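Local coordinates for protein PA_0080 (Pseudomonas aeruginosa, PDB 3ZHN) that serves as the TssJ1 lipoprotein of the type VI secretion system, probably tethered to the outer membrane as part of the apparatus that exports toxins, at residues A[31-37]-A[101-107]; A[39-45]-A[145-149]; A[140-144]-A[153-157]. All blocks are in the same frame, centred on the assembly; numbering follows the deposited sequence.

Contact 1 (A[31-37]-A[101-107]); sequences TRVVIWL and RRIERTL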
loop_
_atom_site.group_PDB
_atom_site.type_symbol
_atom_site.label_atom_id
_atom_site.label_comp_id
_atom_site.label_asym_id
_atom_site.label_seq_id
_atom_site.Cartn_x
_atom_site.Cartn_y
_atom_site.Cartn_z
ATOM N N THR A 31 -14.444 -7.782 8.204
ATOM C CA THR A 31 -13.195 -7.130 8.476
ATOM C C THR A 31 -13.281 -5.749 7.767
ATOM O O THR A 31 -13.497 -5.693 6.583
ATOM C CB THR A 31 -12.071 -7.954 7.848
ATOM O OG1 THR A 31 -12.109 -9.341 8.291
ATOM C CG2 THR A 31 -10.748 -7.307 8.176
ATOM N N ARG A 32 -13.257 -4.679 8.515
ATOM C CA ARG A 32 -13.377 -3.329 8.009
ATOM C C ARG A 32 -12.096 -2.578 8.180
ATOM O O ARG A 32 -11.525 -2.584 9.255
ATOM C CB ARG A 32 -14.463 -2.591 8.781
ATOM C CG ARG A 32 -14.889 -1.308 8.117
ATOM C CD ARG A 32 -16.240 -0.903 8.678
ATOM N NE ARG A 32 -17.316 -1.850 8.372
ATOM C CZ ARG A 32 -17.976 -1.863 7.213
ATOM N NH1 ARG A 32 -17.652 -0.992 6.257
ATOM N NH2 ARG A 32 -18.959 -2.738 7.014
ATOM N N VAL A 33 -11.687 -1.905 7.115
ATOM C CA VAL A 33 -10.464 -1.122 7.120
ATOM C C VAL A 33 -10.815 0.286 6.599
ATOM O O VAL A 33 -11.491 0.415 5.564
ATOM C CB VAL A 33 -9.372 -1.770 6.235
ATOM C CG1 VAL A 33 -8.117 -0.895 6.179
ATOM C CG2 VAL A 33 -9.144 -3.193 6.689
ATOM N N VAL A 34 -10.366 1.302 7.328
ATOM C CA VAL A 34 -10.341 2.642 6.875
ATOM C C VAL A 34 -8.895 3.104 6.810
ATOM O O VAL A 34 -8.164 2.956 7.798
ATOM C CB VAL A 34 -11.162 3.626 7.731
ATOM C CG1 VAL A 34 -11.253 4.977 7.025
ATOM C CG2 VAL A 34 -12.597 3.106 7.939
ATOM N N ILE A 35 -8.499 3.626 5.644
ATOM C CA ILE A 35 -7.181 4.137 5.440
ATOM C C ILE A 35 -7.261 5.587 5.038
ATOM O O ILE A 35 -7.943 5.929 4.029
ATOM C CB ILE A 35 -6.436 3.379 4.327
ATOM C CG1 ILE A 35 -6.166 1.914 4.761
ATOM C CG2 ILE A 35 -5.102 4.077 3.951
ATOM C CD1 ILE A 35 -5.739 1.030 3.608
ATOM N N TRP A 36 -6.524 6.391 5.799
ATOM C CA TRP A 36 -6.269 7.764 5.413
ATOM C C TRP A 36 -4.891 7.821 4.797
ATOM O O TRP A 36 -3.864 7.536 5.478
ATOM C CB TRP A 36 -6.339 8.718 6.585
ATOM C CG TRP A 36 -7.712 8.959 7.065
ATOM C CD1 TRP A 36 -8.567 10.017 6.727
ATOM C CD2 TRP A 36 -8.421 8.169 8.023
ATOM N NE1 TRP A 36 -9.731 9.922 7.431
ATOM C CE2 TRP A 36 -9.686 8.775 8.191
ATOM C CE3 TRP A 36 -8.124 6.994 8.731
ATOM C CZ2 TRP A 36 -10.631 8.285 9.065
ATOM C CZ3 TRP A 36 -9.089 6.511 9.614
ATOM C CH2 TRP A 36 -10.322 7.161 9.768
ATOM N N LEU A 37 -4.847 8.215 3.522
ATOM C CA LEU A 37 -3.591 8.300 2.752
ATOM C C LEU A 37 -3.136 9.747 2.747
ATOM O O LEU A 37 -3.901 10.620 2.359
ATOM C CB LEU A 37 -3.815 7.867 1.286
ATOM C CG LEU A 37 -4.261 6.436 0.911
ATOM C CD1 LEU A 37 -4.560 6.372 -0.575
ATOM C CD2 LEU A 37 -3.138 5.485 1.263
ATOM N N ARG A 101 -6.485 11.398 0.905
ATOM C CA ARG A 101 -7.613 10.578 0.612
ATOM C C ARG A 101 -7.954 9.716 1.774
ATOM O O ARG A 101 -7.128 9.333 2.604
ATOM C CB ARG A 101 -7.415 9.610 -0.577
ATOM C CG ARG A 101 -6.865 10.214 -1.783
ATOM C CD ARG A 101 -7.127 9.268 -2.916
ATOM N NE ARG A 101 -6.547 9.837 -4.104
ATOM C CZ ARG A 101 -6.641 9.324 -5.291
ATOM N NH1 ARG A 101 -7.316 8.182 -5.471
ATOM N NH2 ARG A 101 -5.982 9.918 -6.292
ATOM N N ARG A 102 -9.238 9.352 1.765
ATOM C CA ARG A 102 -9.788 8.367 2.686
ATOM C C ARG A 102 -10.385 7.254 1.844
ATOM O O ARG A 102 -11.232 7.458 0.967
ATOM C CB ARG A 102 -10.879 9.037 3.528
ATOM C CG ARG A 102 -11.341 8.245 4.740
ATOM C CD ARG A 102 -12.643 8.844 5.240
ATOM N NE ARG A 102 -13.247 8.102 6.349
ATOM C CZ ARG A 102 -14.037 7.032 6.231
ATOM N NH1 ARG A 102 -14.363 6.521 5.034
ATOM N NH2 ARG A 102 -14.518 6.459 7.345
ATOM N N ILE A 103 -10.022 6.050 2.181
ATOM C CA ILE A 103 -10.594 4.882 1.553
ATOM C C ILE A 103 -11.107 3.927 2.586
ATOM O O ILE A 103 -10.533 3.787 3.650
ATOM C CB ILE A 103 -9.640 4.197 0.548
ATOM C CG1 ILE A 103 -8.453 3.614 1.208
ATOM C CG2 ILE A 103 -9.179 5.169 -0.536
ATOM C CD1 ILE A 103 -7.704 2.645 0.314
ATOM N N GLU A 104 -12.198 3.234 2.284
ATOM C CA GLU A 104 -12.755 2.295 3.259
ATOM C C GLU A 104 -13.103 1.056 2.466
ATOM O O GLU A 104 -13.583 1.166 1.336
ATOM C CB GLU A 104 -14.008 2.911 3.884
ATOM C CG GLU A 104 -14.704 1.994 4.896
ATOM C CD GLU A 104 -15.775 2.684 5.766
ATOM O OE1 GLU A 104 -15.851 3.966 5.711
ATOM O OE2 GLU A 104 -16.478 1.940 6.619
ATOM N N ARG A 105 -12.781 -0.107 3.038
ATOM C CA ARG A 105 -12.965 -1.386 2.404
ATOM C C ARG A 105 -13.446 -2.317 3.528
ATOM O O ARG A 105 -13.077 -2.141 4.673
ATOM C CB ARG A 105 -11.627 -1.997 1.913
ATOM C CG ARG A 105 -10.698 -1.194 1.028
ATOM C CD ARG A 105 -10.911 -1.690 -0.378
ATOM N NE ARG A 105 -10.199 -0.942 -1.397
ATOM C CZ ARG A 105 -10.529 0.293 -1.813
ATOM N NH1 ARG A 105 -11.541 1.009 -1.312
ATOM N NH2 ARG A 105 -9.826 0.834 -2.749
ATOM N N THR A 106 -14.215 -3.306 3.153
ATOM C CA THR A 106 -14.308 -4.539 3.884
ATOM C C THR A 106 -13.448 -5.543 3.183
ATOM O O THR A 106 -13.489 -5.733 1.947
ATOM C CB THR A 106 -15.710 -5.062 4.013
ATOM O OG1 THR A 106 -16.218 -5.327 2.694
ATOM C CG2 THR A 106 -16.518 -3.989 4.774
ATOM N N LEU A 107 -12.630 -6.163 3.968
ATOM C CA LEU A 107 -11.692 -7.078 3.384
ATOM C C LEU A 107 -12.388 -8.323 3.207
ATOM O O LEU A 107 -13.184 -8.763 4.032
ATOM C CB LEU A 107 -10.492 -7.344 4.236
ATOM C CG LEU A 107 -9.702 -6.109 4.581
ATOM C CD1 LEU A 107 -8.370 -6.588 5.091
ATOM C CD2 LEU A 107 -9.497 -5.174 3.393
HETATM O O HOH W 1 -14.776 -9.071 6.012
#
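R32 reaches across an antiparallel strand pair to E104, which R102 of E104's own strand also grips, a worked example of how ion pairs line one face of a sheet. In one of its two conformers, R32 puts NH1 3.2 Å from OE2 of E104, on the anti side and somewhat out of the carboxylate plane, with the guanidinium and carboxylate planes turned 83° apart; this arm is the less certain one. R102 grips the other oxygen end-on: E104 OE1 lies 3.0 Å from R102 NH1 and slightly farther from NH2. The neighbouring arginines would favour the charged carboxylate.

Apolar atoms steady these flat groups. V34 CG1 sits over the centre of the R102 guanidinium, 3.6 Å from CZ, while in the same R32 conformer T106 CG2 lies over one guanidinium face. CG of R102, swung opposite the backbone N (chi1 -167°), lies over the five-membered ring of W36 in a CH-pi contact; the chain then extends toward E104.

The opposite face belongs to the interior of a beta sandwich, turned toward strands 54-61 and 87-95 of the second sheet. Here V33 CG2 meets L107 CG at 3.6 Å and I35 CB meets I103 CG1 at 3.7 Å, while R105 directs its charge to D91.

Between the faces, paired backbone bonds join V33 to R105, I35 to I103 and L37 to R101.

Contact 2 (A[39-45]-A[145-149]); sequences AAPNLNP and TLGAQ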
loop_
_atom_site.group_PDB
_atom_site.type_symbol
_atom_site.label_atom_id
_atom_site.label_comp_id
_atom_site.label_asym_id
_atom_site.label_seq_id
_atom_site.Cartn_x
_atom_site.Cartn_y
_atom_site.Cartn_z
ATOM N N ALA A 39 -0.233 12.049 1.222
ATOM C CA ALA A 39 0.905 12.191 0.331
ATOM C C ALA A 39 1.673 13.420 0.756
ATOM O O ALA A 39 1.135 14.532 0.736
ATOM C CB ALA A 39 0.445 12.295 -1.119
ATOM N N ALA A 40 2.974 13.243 1.116
ATOM C CA ALA A 40 3.709 14.360 1.683
ATOM C C ALA A 40 3.956 15.472 0.645
ATOM O O ALA A 40 3.954 15.204 -0.550
ATOM C CB ALA A 40 5.040 13.856 2.282
ATOM N N PRO A 41 4.214 16.682 1.121
ATOM C CA PRO A 41 4.629 17.763 0.242
ATOM C C PRO A 41 5.870 17.473 -0.550
ATOM O O PRO A 41 6.024 17.976 -1.620
ATOM C CB PRO A 41 4.926 18.904 1.235
ATOM C CG PRO A 41 4.107 18.654 2.436
ATOM C CD PRO A 41 4.042 17.155 2.531
ATOM N N ASN A 42 6.766 16.700 0.019
ATOM C CA ASN A 42 8.003 16.290 -0.634
ATOM C C ASN A 42 7.938 14.870 -1.307
ATOM O O ASN A 42 8.941 14.148 -1.358
ATOM C CB ASN A 42 9.194 16.421 0.335
ATOM C CG ASN A 42 9.051 15.557 1.561
ATOM O OD1 ASN A 42 7.997 14.939 1.763
ATOM N ND2 ASN A 42 10.131 15.485 2.386
ATOM N N LEU A 43 6.734 14.467 -1.677
ATOM C CA LEU A 43 6.486 13.182 -2.303
ATOM C C LEU A 43 7.443 12.890 -3.463
ATOM O O LEU A 43 7.602 13.708 -4.333
ATOM C CB LEU A 43 5.065 13.189 -2.836
ATOM C CG LEU A 43 4.504 11.877 -3.426
ATOM C CD1 LEU A 43 4.284 10.873 -2.280
ATOM C CD2 LEU A 43 3.172 12.163 -4.082
ATOM N N ASN A 44 8.031 11.704 -3.490
ATOM C CA ASN A 44 8.693 11.124 -4.657
ATOM C C ASN A 44 9.443 12.143 -5.516
ATOM O O ASN A 44 9.147 12.300 -6.685
ATOM C CB ASN A 44 7.688 10.400 -5.520
ATOM C CG ASN A 44 8.354 9.504 -6.548
ATOM O OD1 ASN A 44 9.471 9.005 -6.376
ATOM N ND2 ASN A 44 7.660 9.302 -7.619
ATOM N N PRO A 45 10.452 12.819 -4.932
ATOM C CA PRO A 45 11.067 13.944 -5.687
ATOM C C PRO A 45 11.891 13.521 -6.866
ATOM O O PRO A 45 12.508 12.450 -6.867
ATOM C CB PRO A 45 11.922 14.648 -4.601
ATOM C CG PRO A 45 12.194 13.556 -3.607
ATOM C CD PRO A 45 10.939 12.775 -3.538
ATOM N N THR A 145 1.268 7.284 5.295
ATOM C CA THR A 145 1.977 8.423 4.749
ATOM C C THR A 145 2.848 7.936 3.613
ATOM O O THR A 145 3.627 6.990 3.793
ATOM C CB THR A 145 2.744 9.208 5.860
ATOM O OG1 THR A 145 1.767 9.599 6.829
ATOM C CG2 THR A 145 3.414 10.469 5.262
ATOM N N LEU A 146 2.755 8.621 2.479
ATOM C CA LEU A 146 3.678 8.446 1.386
ATOM C C LEU A 146 4.690 9.599 1.449
ATOM O O LEU A 146 4.369 10.735 1.099
ATOM C CB LEU A 146 2.971 8.431 0.065
ATOM C CG LEU A 146 1.876 7.333 -0.040
ATOM C CD1 LEU A 146 2.359 5.952 0.261
ATOM C CD2 LEU A 146 0.566 7.695 0.645
ATOM N N GLY A 147 5.875 9.287 1.968
ATOM C CA GLY A 147 6.937 10.291 2.103
ATOM C C GLY A 147 7.813 10.503 0.873
ATOM O O GLY A 147 7.470 10.045 -0.232
ATOM N N ALA A 148 8.867 11.274 1.043
ATOM C CA ALA A 148 9.777 11.473 -0.059
ATOM C C ALA A 148 10.273 10.100 -0.576
ATOM O O ALA A 148 10.474 9.960 -1.819
ATOM C CB ALA A 148 10.962 12.268 0.381
ATOM N N GLN A 149 10.520 9.163 0.342
ATOM C CA GLN A 149 11.128 7.882 -0.041
ATOM C C GLN A 149 10.675 6.661 0.755
ATOM O O GLN A 149 11.339 5.630 0.697
ATOM C CB GLN A 149 12.714 7.928 -0.023
ATOM C CG GLN A 149 13.298 8.133 1.299
ATOM C CD GLN A 149 14.749 8.523 1.306
ATOM O OE1 GLN A 149 15.239 9.137 0.408
ATOM N NE2 GLN A 149 15.423 8.143 2.353
HETATM O O HOH W 2 8.081 12.920 3.585
#
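A40 and L146 are joined by a single, nearly straight backbone hydrogen bond: the N-H of A40 reaches the carbonyl O of L146 at 2.9 Å, with 169° at the hydrogen. It follows the parallel bridge between A39 and L146, where two neighbouring strands run out and their chains become loops. The first loop folds at once into a type I turn from A40 to L43, closed by a bond from L43 N to A40 O of 3.1 Å.

The side chain of L43 illustrates how such a turn is plugged into the protein. Its CB starts off away from segment 145-149 and stays by the turn, 3.2 Å from A40 O. CG is placed opposite the backbone N (chi1 -174°), and a second torsion of 70° then sends the two methyls in different directions. CD1 comes back to segment 145-149, where it lies 3.4 Å from L146 O and 3.6 Å from L146 CB, alongside that leucine and pointing the same way. The other methyl reaches instead toward A39, with L43 CD2 4.0 Å from A39 CB. P97 and L54 add to the apolar surroundings of L43.

Farther along, A148 nestles against the loop. Its CA-H faces N42 O at 3.1 Å, its carbonyl O is approached by P45 CD, and a water links its N to N42 OD1. N44 ties the loop to its neighbours, through OD1 to R121 N and through ND2 to P53 O.

The arrangement is that of the end of a beta sandwich, where the two central, parallel strands of one sheet finish together and the chains leave as loops, one opening with a tight turn whose L43 is tucked inward against A39 and L146.

Contact 3 (A[140-144]-A[153-157]); sequences SHLDI and IVARP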
loop_
_atom_site.group_PDB
_atom_site.type_symbol
_atom_site.label_atom_id
_atom_site.label_comp_id
_atom_site.label_asym_id
_atom_site.label_seq_id
_atom_site.Cartn_x
_atom_site.Cartn_y
_atom_site.Cartn_z
ATOM N N SER A 140 -10.094 -2.010 11.601
ATOM C CA SER A 140 -8.767 -1.414 11.617
ATOM C C SER A 140 -8.777 -0.079 10.917
ATOM O O SER A 140 -9.220 0.008 9.787
ATOM C CB SER A 140 -7.727 -2.355 10.935
ATOM O OG SER A 140 -7.555 -3.579 11.600
ATOM N N HIS A 141 -8.220 0.933 11.563
ATOM C CA HIS A 141 -8.051 2.272 11.016
ATOM C C HIS A 141 -6.553 2.555 10.901
ATOM O O HIS A 141 -5.822 2.276 11.858
ATOM C CB HIS A 141 -8.797 3.337 11.829
ATOM C CG HIS A 141 -10.289 3.274 11.720
ATOM N ND1 HIS A 141 -11.107 4.274 12.222
ATOM C CD2 HIS A 141 -11.106 2.405 11.066
ATOM C CE1 HIS A 141 -12.363 3.974 11.959
ATOM N NE2 HIS A 141 -12.395 2.832 11.278
ATOM N N LEU A 142 -6.146 3.101 9.777
ATOM C CA LEU A 142 -4.725 3.274 9.453
ATOM C C LEU A 142 -4.537 4.660 8.870
ATOM O O LEU A 142 -5.273 5.105 8.014
ATOM C CB LEU A 142 -4.267 2.227 8.498
ATOM C CG LEU A 142 -4.442 0.779 8.874
ATOM C CD1 LEU A 142 -4.190 -0.091 7.701
ATOM C CD2 LEU A 142 -3.452 0.385 9.950
ATOM N N ASP A 143 -3.416 5.261 9.251
ATOM C CA ASP A 143 -2.890 6.464 8.599
ATOM C C ASP A 143 -1.654 6.008 7.858
ATOM O O ASP A 143 -0.646 5.534 8.488
ATOM C CB ASP A 143 -2.500 7.520 9.615
ATOM C CG ASP A 143 -3.744 8.320 10.074
ATOM O OD1 ASP A 143 -4.347 9.037 9.242
ATOM O OD2 ASP A 143 -4.118 8.206 11.246
ATOM N N ILE A 144 -1.705 6.173 6.518
ATOM C CA ILE A 144 -0.600 5.734 5.675
ATOM C C ILE A 144 -0.012 6.989 5.016
ATOM O O ILE A 144 -0.706 7.680 4.258
ATOM C CB ILE A 144 -1.018 4.674 4.676
ATOM C CG1 ILE A 144 -1.504 3.431 5.451
ATOM C CG2 ILE A 144 0.151 4.296 3.773
ATOM C CD1 ILE A 144 -1.907 2.240 4.667
ATOM N N ILE A 153 3.231 3.462 7.905
ATOM C CA ILE A 153 1.921 3.107 8.380
ATOM C C ILE A 153 1.849 3.257 9.908
ATOM O O ILE A 153 2.753 2.795 10.654
ATOM C CB ILE A 153 1.628 1.629 8.023
ATOM C CG1 ILE A 153 1.825 1.316 6.538
ATOM C CG2 ILE A 153 0.262 1.177 8.576
ATOM C CD1 ILE A 153 1.628 -0.171 6.195
ATOM N N VAL A 154 0.757 3.870 10.351
ATOM C CA VAL A 154 0.488 4.131 11.770
ATOM C C VAL A 154 -0.986 3.746 12.066
ATOM O O VAL A 154 -1.878 4.074 11.303
ATOM C CB VAL A 154 0.736 5.622 12.182
ATOM C CG1 VAL A 154 0.472 5.843 13.660
ATOM C CG2 VAL A 154 2.167 6.086 11.899
ATOM N N ALA A 155 -1.178 2.962 13.110
ATOM C CA ALA A 155 -2.539 2.616 13.531
ATOM C C ALA A 155 -3.250 3.869 14.043
ATOM O O ALA A 155 -2.634 4.636 14.797
ATOM C CB ALA A 155 -2.493 1.487 14.545
ATOM N N ARG A 156 -4.485 4.065 13.621
ATOM C CA ARG A 156 -5.361 5.159 14.092
ATOM C C ARG A 156 -6.425 4.571 15.038
ATOM O O ARG A 156 -7.227 3.747 14.633
ATOM C CB ARG A 156 -6.049 5.973 12.969
ATOM C CG ARG A 156 -6.706 7.226 13.575
ATOM C CD ARG A 156 -7.618 8.098 12.730
ATOM N NE ARG A 156 -6.913 8.834 11.694
ATOM C CZ ARG A 156 -7.406 9.845 10.966
ATOM N NH1 ARG A 156 -8.661 10.293 11.111
ATOM N NH2 ARG A 156 -6.622 10.438 10.084
ATOM N N PRO A 157 -6.399 4.978 16.316
ATOM C CA PRO A 157 -7.424 4.461 17.186
ATOM C C PRO A 157 -8.833 5.000 16.849
ATOM O O PRO A 157 -8.996 6.035 16.217
ATOM C CB PRO A 157 -6.996 4.933 18.559
ATOM C CG PRO A 157 -6.114 6.111 18.386
ATOM C CD PRO A 157 -5.470 5.891 17.018
HETATM O O HOH W 3 -10.363 6.289 13.773
HETATM O O HOH W 4 -7.515 0.971 14.345
HETATM O O HOH W 5 -2.520 7.547 13.501
#
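D143 and R156 clasp each other across a beta hairpin, the one formed by strands 139-146 and 151-155 at the border of the four-stranded mixed sheet. R156 binds side-on with two nitrogens, one to each carboxylate oxygen: NE to D143 OD2 at 2.9 Å and NH2 to D143 OD1 at 2.8 Å. The arginine leaves its backbone with CG opposite N and runs straight until a bend at chi3 (-70°) turns the guanidinium edge to the acid. D143 in turn holds CG opposite its carbonyl carbon and beside the backbone N (chi1 -82°), with the carboxylate turned to R156. Both oxygens are met from the syn side, and the two planes remain 31° apart, a clasp slightly twisted from flat. D143 OD1 also accepts from H38 NE2, while the arginine makes a cation-pi contact with W36.

On the other face of the hairpin, I153 divides its branches: CG2 touches L142 CD2 at 4.0 Å, crossing it at a slant, and CG1 lies alongside I144 CG1. F116 of the opposing sheet packs on both I144 and I153.

Between the faces, D143 and V154 exchange a pair of backbone bonds. The next link, R156 N to H141 O, is 2.8 Å long but comes from well above the carbonyl plane. Beyond it the imidazole of H141 turns back from R156, and a water in the ring plane joins ND1, 2.6 Å away, to P157 O.

How the contacts relate
Contacts 1 and 3 lie within one mixed sheet, whose order is 100-107, 31-39, 139-146, 151-155, and contact 2 starts at its end. Contact 1 pairs the first two strands, contact 3 the last two, and their centres lie about 10 Å apart. They meet at the parallel seam in the middle, where R32 O and W36 O probably accept from S140 N and I144 N. Contact 2 continues that seam beyond the strand ends, its centre about 20 Å from that of contact 1 and 18 Å from that of contact 3. Along the chain, contact 1 closes before contact 3 opens, whereas contact 2 interleaves with both. Strands from the two termini thus lie side by side, completing one layer of the sandwich.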